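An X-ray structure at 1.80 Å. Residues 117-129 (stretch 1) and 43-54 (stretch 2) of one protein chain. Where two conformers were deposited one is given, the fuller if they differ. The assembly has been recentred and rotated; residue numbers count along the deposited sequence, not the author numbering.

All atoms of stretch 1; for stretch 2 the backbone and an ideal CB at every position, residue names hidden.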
ATOM      1  N   LEU A 117      -7.455   4.959 -21.229  1.00  8.09           N
ATOM      2  CA  LEU A 117      -6.265   4.461 -21.936  0.50  6.95           C
ATOM      3  C   LEU A 117      -6.619   4.376 -23.408  1.00  7.70           C
ATOM      4  O   LEU A 117      -7.742   3.924 -23.740  1.00  8.12           O
ATOM      5  CB  LEU A 117      -5.944   3.032 -21.476  0.50  6.87           C
ATOM      6  CG  LEU A 117      -5.534   2.700 -20.046  0.50  6.76           C
ATOM      7  CD1 LEU A 117      -5.243   1.180 -19.902  0.50  3.07           C
ATOM      8  CD2 LEU A 117      -4.298   3.547 -19.661  0.50  6.93           C
ATOM      9  N   THR A 118      -5.671   4.742 -24.273  1.00  8.16           N
ATOM     10  CA  THR A 118      -5.864   4.619 -25.717  1.00  7.72           C
ATOM     11  C   THR A 118      -4.784   3.663 -26.284  1.00  7.33           C
ATOM     12  O   THR A 118      -3.589   3.931 -26.169  1.00  8.22           O
ATOM     13  CB  THR A 118      -5.755   5.956 -26.426  1.00  8.05           C
ATOM     14  OG1 THR A 118      -6.837   6.814 -26.023  1.00  9.66           O
ATOM     15  CG2 THR A 118      -5.815   5.729 -27.992  1.00  8.97           C
ATOM     16  N   LEU A 119      -5.240   2.567 -26.894  1.00  7.50           N
ATOM     17  CA  LEU A 119      -4.371   1.574 -27.517  1.00  8.04           C
ATOM     18  C   LEU A 119      -4.404   1.816 -29.011  1.00  8.75           C
ATOM     19  O   LEU A 119      -5.504   1.894 -29.609  1.00  8.95           O
ATOM     20  CB  LEU A 119      -4.952   0.172 -27.277  1.00  8.34           C
ATOM     21  CG  LEU A 119      -4.216  -0.988 -28.014  1.00  6.24           C
ATOM     22  CD1 LEU A 119      -2.808  -1.158 -27.457  1.00  6.62           C
ATOM     23  CD2 LEU A 119      -5.006  -2.360 -27.883  1.00  8.10           C
ATOM     24  N   THR A 120      -3.225   1.879 -29.612  1.00  9.31           N
ATOM     25  CA  THR A 120      -3.123   1.897 -31.065  1.00  9.70           C
ATOM     26  C   THR A 120      -2.810   0.449 -31.407  1.00  9.93           C
ATOM     27  O   THR A 120      -1.778  -0.100 -30.955  1.00  9.50           O
ATOM     28  CB  THR A 120      -2.021   2.831 -31.536  1.00  9.71           C
ATOM     29  OG1 THR A 120      -2.337   4.164 -31.146  1.00 10.39           O
ATOM     30  CG2 THR A 120      -1.901   2.796 -33.087  1.00 10.67           C
ATOM     31  N   GLY A 121      -3.682  -0.215 -32.159  1.00  9.66           N
ATOM     32  CA  GLY A 121      -3.473  -1.665 -32.335  1.00 11.24           C
ATOM     33  C   GLY A 121      -4.758  -2.363 -32.562  1.00 11.52           C
ATOM     34  O   GLY A 121      -5.635  -1.830 -33.214  1.00 12.38           O
ATOM     35  N   THR A 122      -4.884  -3.565 -32.031  0.50 11.37           N
ATOM     36  CA  THR A 122      -6.067  -4.341 -32.337  0.50 10.50           C
ATOM     37  C   THR A 122      -7.053  -4.413 -31.182  0.50 10.85           C
ATOM     38  O   THR A 122      -8.239  -4.081 -31.347  0.50 10.13           O
ATOM     39  CB  THR A 122      -5.692  -5.735 -32.878  0.50 10.53           C
ATOM     40  OG1 THR A 122      -4.793  -6.366 -31.987  0.50  8.74           O
ATOM     41  CG2 THR A 122      -5.025  -5.606 -34.249  0.50 12.26           C
ATOM     42  N   GLN A 123      -6.582  -4.822 -30.010  1.00 10.49           N
ATOM     43  CA  GLN A 123      -7.497  -5.016 -28.888  1.00 11.13           C
ATOM     44  C   GLN A 123      -6.831  -5.089 -27.509  1.00 10.40           C
ATOM     45  O   GLN A 123      -5.650  -5.464 -27.377  1.00  9.70           O
ATOM     46  CB  GLN A 123      -8.277  -6.307 -29.085  1.00 12.79           C
ATOM     47  CG  GLN A 123      -7.381  -7.531 -28.919  1.00 15.23           C
ATOM     48  CD  GLN A 123      -8.125  -8.830 -29.135  1.00 23.53           C
ATOM     49  OE1 GLN A 123      -9.174  -9.065 -28.536  1.00 25.22           O
ATOM     50  NE2 GLN A 123      -7.575  -9.697 -29.972  1.00 24.97           N
ATOM     51  N   PHE A 124      -7.608  -4.739 -26.489  1.00 10.96           N
ATOM     52  CA  PHE A 124      -7.218  -5.065 -25.140  1.00  9.89           C
ATOM     53  C   PHE A 124      -7.565  -6.560 -24.959  1.00 11.78           C
ATOM     54  O   PHE A 124      -8.707  -6.987 -25.238  1.00 11.67           O
ATOM     55  CB  PHE A 124      -8.038  -4.232 -24.149  1.00 10.96           C
ATOM     56  CG  PHE A 124      -7.651  -2.803 -24.120  1.00  9.24           C
ATOM     57  CD1 PHE A 124      -6.711  -2.372 -23.190  1.00  8.48           C
ATOM     58  CD2 PHE A 124      -8.179  -1.888 -25.043  1.00 10.52           C
ATOM     59  CE1 PHE A 124      -6.303  -1.050 -23.162  1.00 10.64           C
ATOM     60  CE2 PHE A 124      -7.800  -0.558 -25.020  1.00 11.70           C
ATOM     61  CZ  PHE A 124      -6.867  -0.117 -24.089  1.00 10.22           C
ATOM     62  N   LEU A 125      -6.619  -7.330 -24.437  1.00 10.67           N
ATOM     63  CA  LEU A 125      -6.874  -8.735 -24.090  1.00 12.13           C
ATOM     64  C   LEU A 125      -7.515  -8.831 -22.683  1.00 11.89           C
ATOM     65  O   LEU A 125      -7.648  -7.804 -22.031  1.00 10.52           O
ATOM     66  CB  LEU A 125      -5.557  -9.494 -24.223  1.00 12.14           C
ATOM     67  CG  LEU A 125      -4.987  -9.452 -25.670  1.00 15.01           C
ATOM     68  CD1 LEU A 125      -3.604 -10.039 -25.677  1.00 20.10           C
ATOM     69  CD2 LEU A 125      -5.871 -10.243 -26.609  1.00 19.08           C
ATOM     70  N   PRO A 126      -7.953 -10.040 -22.241  1.00 13.04           N
ATOM     71  CA  PRO A 126      -8.563 -10.215 -20.925  1.00 13.11           C
ATOM     72  C   PRO A 126      -7.614  -9.715 -19.852  1.00 11.31           C
ATOM     73  O   PRO A 126      -6.387  -9.841 -19.984  1.00 11.09           O
ATOM     74  CB  PRO A 126      -8.709 -11.744 -20.778  1.00 13.48           C
ATOM     75  CG  PRO A 126      -8.867 -12.219 -22.212  1.00 14.98           C
ATOM     76  CD  PRO A 126      -7.855 -11.327 -22.959  1.00 14.69           C
ATOM     77  N   ALA A 127      -8.214  -9.145 -18.812  1.00 10.96           N
ATOM     78  CA  ALA A 127      -7.450  -8.625 -17.681  1.00  9.37           C
ATOM     79  C   ALA A 127      -6.443  -9.621 -17.096  1.00 10.04           C
ATOM     80  O   ALA A 127      -6.723 -10.842 -16.976  1.00  9.09           O
ATOM     81  CB  ALA A 127      -8.425  -8.166 -16.574  1.00  9.77           C
ATOM     82  N   PRO A 128      -5.287  -9.105 -16.658  1.00  9.85           N
ATOM     83  CA  PRO A 128      -4.355  -9.982 -15.978  1.00 10.47           C
ATOM     84  C   PRO A 128      -5.083 -10.642 -14.807  1.00  9.92           C
ATOM     85  O   PRO A 128      -5.912 -10.033 -14.178  1.00 10.91           O
ATOM     86  CB  PRO A 128      -3.274  -9.019 -15.460  1.00 11.22           C
ATOM     87  CG  PRO A 128      -3.312  -7.840 -16.405  1.00 10.12           C
ATOM     88  CD  PRO A 128      -4.716  -7.770 -16.969  1.00 10.31           C
ATOM     89  N   VAL A 129      -4.731 -11.882 -14.506  1.00  9.64           N
ATOM     90  CA  VAL A 129      -5.370 -12.604 -13.427  1.00 10.14           C
ATOM     91  C   VAL A 129      -4.532 -12.403 -12.163  1.00  9.79           C
ATOM     92  O   VAL A 129      -3.321 -12.561 -12.160  1.00 10.35           O
ATOM     93  CB  VAL A 129      -5.413 -14.107 -13.810  1.00 11.99           C
ATOM     94  CG1 VAL A 129      -5.792 -14.978 -12.586  1.00 11.41           C
ATOM     95  CG2 VAL A 129      -6.421 -14.276 -14.932  1.00 12.09           C
ATOM     96  N   UNK A  43      -2.490  -0.998 -11.399  1.00  7.24           N
ATOM     97  CA  UNK A  43      -3.470  -1.129 -12.481  0.60  7.03           C
ATOM     98  C   UNK A  43      -2.734  -1.770 -13.640  1.00  7.39           C
ATOM     99  O   UNK A  43      -1.614  -1.363 -13.972  1.00  7.82           O
ATOM    100  CB  UNK A  43      -4.084   0.216 -12.875  0.60  7.03           C
ATOM    101  N   UNK A  44      -3.353  -2.786 -14.240  1.00  6.87           N
ATOM    102  CA  UNK A  44      -2.605  -3.556 -15.237  1.00  7.44           C
ATOM    103  C   UNK A  44      -3.495  -3.981 -16.382  1.00  7.49           C
ATOM    104  O   UNK A  44      -4.700  -4.170 -16.220  1.00  7.97           O
ATOM    105  CB  UNK A  44      -1.962  -4.787 -14.596  1.00  7.44           C
ATOM    106  N   UNK A  45      -2.874  -4.210 -17.531  1.00  8.45           N
ATOM    107  CA  UNK A  45      -3.653  -4.565 -18.717  1.00  7.49           C
ATOM    108  C   UNK A  45      -2.685  -5.346 -19.621  1.00  8.33           C
ATOM    109  O   UNK A  45      -1.454  -5.168 -19.566  1.00  7.87           O
ATOM    110  CB  UNK A  45      -4.233  -3.335 -19.417  1.00  7.49           C
ATOM    111  N   UNK A  46      -3.252  -6.202 -20.459  1.00  8.35           N
ATOM    112  CA  UNK A  46      -2.431  -6.909 -21.475  1.00  8.24           C
ATOM    113  C   UNK A  46      -3.088  -6.524 -22.805  1.00  7.58           C
ATOM    114  O   UNK A  46      -4.318  -6.521 -22.915  1.00  8.19           O
ATOM    115  CB  UNK A  46      -2.389  -8.424 -21.263  1.00  8.24           C
ATOM    116  N   UNK A  47      -2.296  -6.121 -23.779  1.00  7.97           N
ATOM    117  CA  UNK A  47      -2.874  -5.585 -25.023  1.00  9.16           C
ATOM    118  C   UNK A  47      -2.192  -6.153 -26.250  1.00 10.04           C
ATOM    119  O   UNK A  47      -1.072  -6.639 -26.159  1.00 11.47           O
ATOM    120  CB  UNK A  47      -2.776  -4.058 -25.045  1.00  9.16           C
ATOM    121  N   UNK A  48      -2.844  -6.050 -27.399  1.00 10.67           N
ATOM    122  CA  UNK A  48      -2.188  -6.403 -28.690  1.00 10.67           C
ATOM    123  C   UNK A  48      -2.141  -5.095 -29.467  1.00 10.90           C
ATOM    124  O   UNK A  48      -3.180  -4.574 -29.852  1.00 10.45           O
ATOM    125  CB  UNK A  48      -2.933  -7.496 -29.459  1.00 10.67           C
ATOM    126  N   UNK A  49      -0.952  -4.528 -29.642  1.00 10.60           N
ATOM    127  CA  UNK A  49      -0.803  -3.261 -30.333  1.00 10.13           C
ATOM    128  C   UNK A  49       0.592  -2.676 -30.271  1.00 12.24           C
ATOM    129  O   UNK A  49       1.523  -3.288 -29.723  1.00 11.78           O
ATOM    130  CB  UNK A  49      -1.795  -2.249 -29.756  1.00 10.13           C
ATOM    131  N   UNK A  50       0.740  -1.472 -30.819  1.00 10.96           N
ATOM    132  CA  UNK A  50       2.035  -0.823 -30.981  1.00 11.47           C
ATOM    133  C   UNK A  50       2.241   0.387 -30.053  1.00 11.58           C
ATOM    134  O   UNK A  50       3.366   0.828 -29.896  1.00 11.14           O
ATOM    135  CB  UNK A  50       2.197  -0.381 -32.437  1.00 11.47           C
ATOM    136  N   UNK A  51       1.166   0.948 -29.492  1.00 10.83           N
ATOM    137  CA  UNK A  51       1.314   2.109 -28.622  1.00  9.92           C
ATOM    138  C   UNK A  51       0.168   2.123 -27.621  1.00 10.34           C
ATOM    139  O   UNK A  51      -0.989   1.743 -27.946  1.00  9.67           O
ATOM    140  CB  UNK A  51       1.347   3.407 -29.432  1.00  9.92           C
ATOM    141  N   UNK A  52       0.486   2.518 -26.389  1.00  9.81           N
ATOM    142  CA  UNK A  52      -0.542   2.656 -25.350  1.00  9.21           C
ATOM    143  C   UNK A  52      -0.264   3.924 -24.556  1.00  8.62           C
ATOM    144  O   UNK A  52       0.886   4.180 -24.130  1.00 10.21           O
ATOM    145  CB  UNK A  52      -0.572   1.434 -24.429  1.00  9.21           C
ATOM    146  N   UNK A  53      -1.292   4.774 -24.414  1.00  7.89           N
ATOM    147  CA  UNK A  53      -1.167   6.005 -23.645  1.00  8.14           C
ATOM    148  C   UNK A  53      -2.262   6.040 -22.584  1.00  7.90           C
ATOM    149  O   UNK A  53      -3.299   5.395 -22.726  1.00  8.88           O
ATOM    150  CB  UNK A  53      -1.248   7.233 -24.555  1.00  8.14           C
ATOM    151  N   UNK A  54      -2.025   6.826 -21.544  1.00  7.64           N
ATOM    152  CA  UNK A  54      -3.019   7.024 -20.492  1.00  7.34           C
ATOM    153  C   UNK A  54      -3.198   8.509 -20.210  1.00  8.03           C
ATOM    154  O   UNK A  54      -2.225   9.265 -20.225  1.00  9.43           O
ATOM    155  CB  UNK A  54      -2.612   6.285 -19.216  1.00  7.34           C
TER

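Stretch 2 runs antiparallel to stretch 1, turning a corner at 49 and 50 opposite the corner at Thr120 to Thr122. Position 43 has no atom of stretch 1 within 5.5 Å of its ideal CB, so this contact sets no preference; it is Leu43. At 44, CB points sideways, 3.8 Å from Pro128 CG, leaving room for a small polar or apolar group. The residue is Ser44, whose OG lies 3.4 Å from Pro128 CG.

The CB of 45 points away, yet the Phe124 ring and Leu117 CD1 are near enough for a medium side chain to reach. Thr45 places OG1 3.4 Å from Phe124 CD1, at the ring edge, and CG2 4.1 Å from Leu117 CD1. Position 46 points toward Leu125, Pro126 and Pro128, a largely apolar surface suited to a branched or long aliphatic chain. Ile46 fills it, with CG2 3.9 Å from Leu125 CD1 and CD1 3.9 Å from Pro128 CG, while its O accepts from Leu125 N at 2.9 Å.

At 47, CB lies 3.8 Å from Leu119 CD1 on the face that carries Phe124; a compact aliphatic would suit. Val47 brings CG1 to 3.4 Å from Phe124 CD1. The ideal CB of 48, on the other face, is already 3.3 Å from Thr122 OG1, which favours a small residue, though larger ones are not strictly excluded. It is Ala48: its N donates to Gln123 O (2.9 Å) and its O accepts from Thr122 N (2.9 Å).

Position 49 is decided by contact. A CB would sit 2.5 Å from Thr120 O and 2.7 Å from Leu119 CD1, both clashes, so only glycine fits. Gly49 packs its CA 3.7 Å from Gly121 CA, between two beta bulges. At 50, CB points sideways and many residues could fit; Ser50 has OG 3.8 Å from Thr120 CG2, and its N donates to Thr120 O (2.9 Å).

The ideal CB of 51 lies 4.0 Å from Thr120 CB, on the face they share, and the position tolerates polar or long chains. Arg51 extends its end away to partners elsewhere in the structure; its O accepts from Thr120 N at 2.8 Å. At 52, Leu117, Leu119 and Phe124 offer an apolar setting, which an aliphatic side chain such as leucine, isoleucine or methionine would suit, and nothing visible picks among them. Leu52 puts CD1 3.9 Å from Leu119 CB and 4.0 Å from Phe124 CZ.

Position 53 pairs with Thr118, where a beta-branched or polar residue would suit; Thr53 N donates to Thr118 O (3.0 Å). At 54 the ideal CB is tight against Leu117 CD2, favouring a small residue, and Ala54 CB lies 3.3 Å from Leu117 CD2.

Stretch 2 43-54: LSTIVAGSRLTA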
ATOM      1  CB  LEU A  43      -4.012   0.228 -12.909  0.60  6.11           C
ATOM      2  CG  LEU A  43      -4.397   1.218 -11.812  0.60  8.54           C
ATOM      3  CD1 LEU A  43      -5.080   2.489 -12.387  0.60  7.72           C
ATOM      4  CD2 LEU A  43      -5.282   0.555 -10.881  0.60  5.98           C
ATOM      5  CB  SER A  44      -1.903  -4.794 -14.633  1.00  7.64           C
ATOM      6  OG  SER A  44      -2.787  -5.659 -13.867  1.00  9.30           O
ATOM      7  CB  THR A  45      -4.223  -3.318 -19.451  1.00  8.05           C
ATOM      8  OG1 THR A  45      -4.910  -3.714 -20.641  1.00 10.48           O
ATOM      9  CG2 THR A  45      -3.093  -2.356 -19.894  1.00  6.42           C
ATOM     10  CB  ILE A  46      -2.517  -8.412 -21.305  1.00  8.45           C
ATOM     11  CG1 ILE A  46      -1.854  -8.854 -19.984  1.00 11.36           C
ATOM     12  CG2 ILE A  46      -1.758  -9.113 -22.406  1.00  8.28           C
ATOM     13  CD1 ILE A  46      -2.415 -10.133 -19.452  1.00 17.51           C
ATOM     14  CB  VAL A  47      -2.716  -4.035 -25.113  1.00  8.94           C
ATOM     15  CG1 VAL A  47      -3.564  -3.348 -24.021  1.00  9.88           C
ATOM     16  CG2 VAL A  47      -1.222  -3.583 -25.032  1.00 10.97           C
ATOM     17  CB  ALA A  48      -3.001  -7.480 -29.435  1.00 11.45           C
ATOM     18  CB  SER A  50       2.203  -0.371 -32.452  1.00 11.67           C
ATOM     19  OG  SER A  50       1.214   0.642 -32.793  1.00 10.51           O
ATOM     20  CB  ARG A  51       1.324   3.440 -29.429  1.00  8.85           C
ATOM     21  CG  ARG A  51       1.684   4.665 -28.595  1.00 11.32           C
ATOM     22  CD  ARG A  51       1.840   5.959 -29.456  1.00 17.89           C
ATOM     23  NE  ARG A  51       2.442   7.012 -28.652  1.00 20.31           N
ATOM     24  CZ  ARG A  51       1.882   8.197 -28.439  1.00 24.46           C
ATOM     25  NH1 ARG A  51       0.730   8.502 -29.018  1.00 25.07           N
ATOM     26  NH2 ARG A  51       2.475   9.086 -27.647  1.00 23.79           N
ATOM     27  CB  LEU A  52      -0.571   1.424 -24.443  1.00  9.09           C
ATOM     28  CG  LEU A  52      -1.692   1.401 -23.374  1.00  8.96           C
ATOM     29  CD1 LEU A  52      -3.086   1.195 -24.022  1.00  9.27           C
ATOM     30  CD2 LEU A  52      -1.382   0.259 -22.359  1.00  4.74           C
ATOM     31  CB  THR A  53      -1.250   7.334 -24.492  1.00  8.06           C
ATOM     32  OG1 THR A  53      -2.571   7.463 -25.057  1.00  9.04           O
ATOM     33  CG2 THR A  53      -0.204   7.341 -25.614  1.00  8.36           C
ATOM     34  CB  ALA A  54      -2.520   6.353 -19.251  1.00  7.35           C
TER
HETATM   35  O   HOH W   1      -6.211  -6.293 -20.262  1.00  9.26           O
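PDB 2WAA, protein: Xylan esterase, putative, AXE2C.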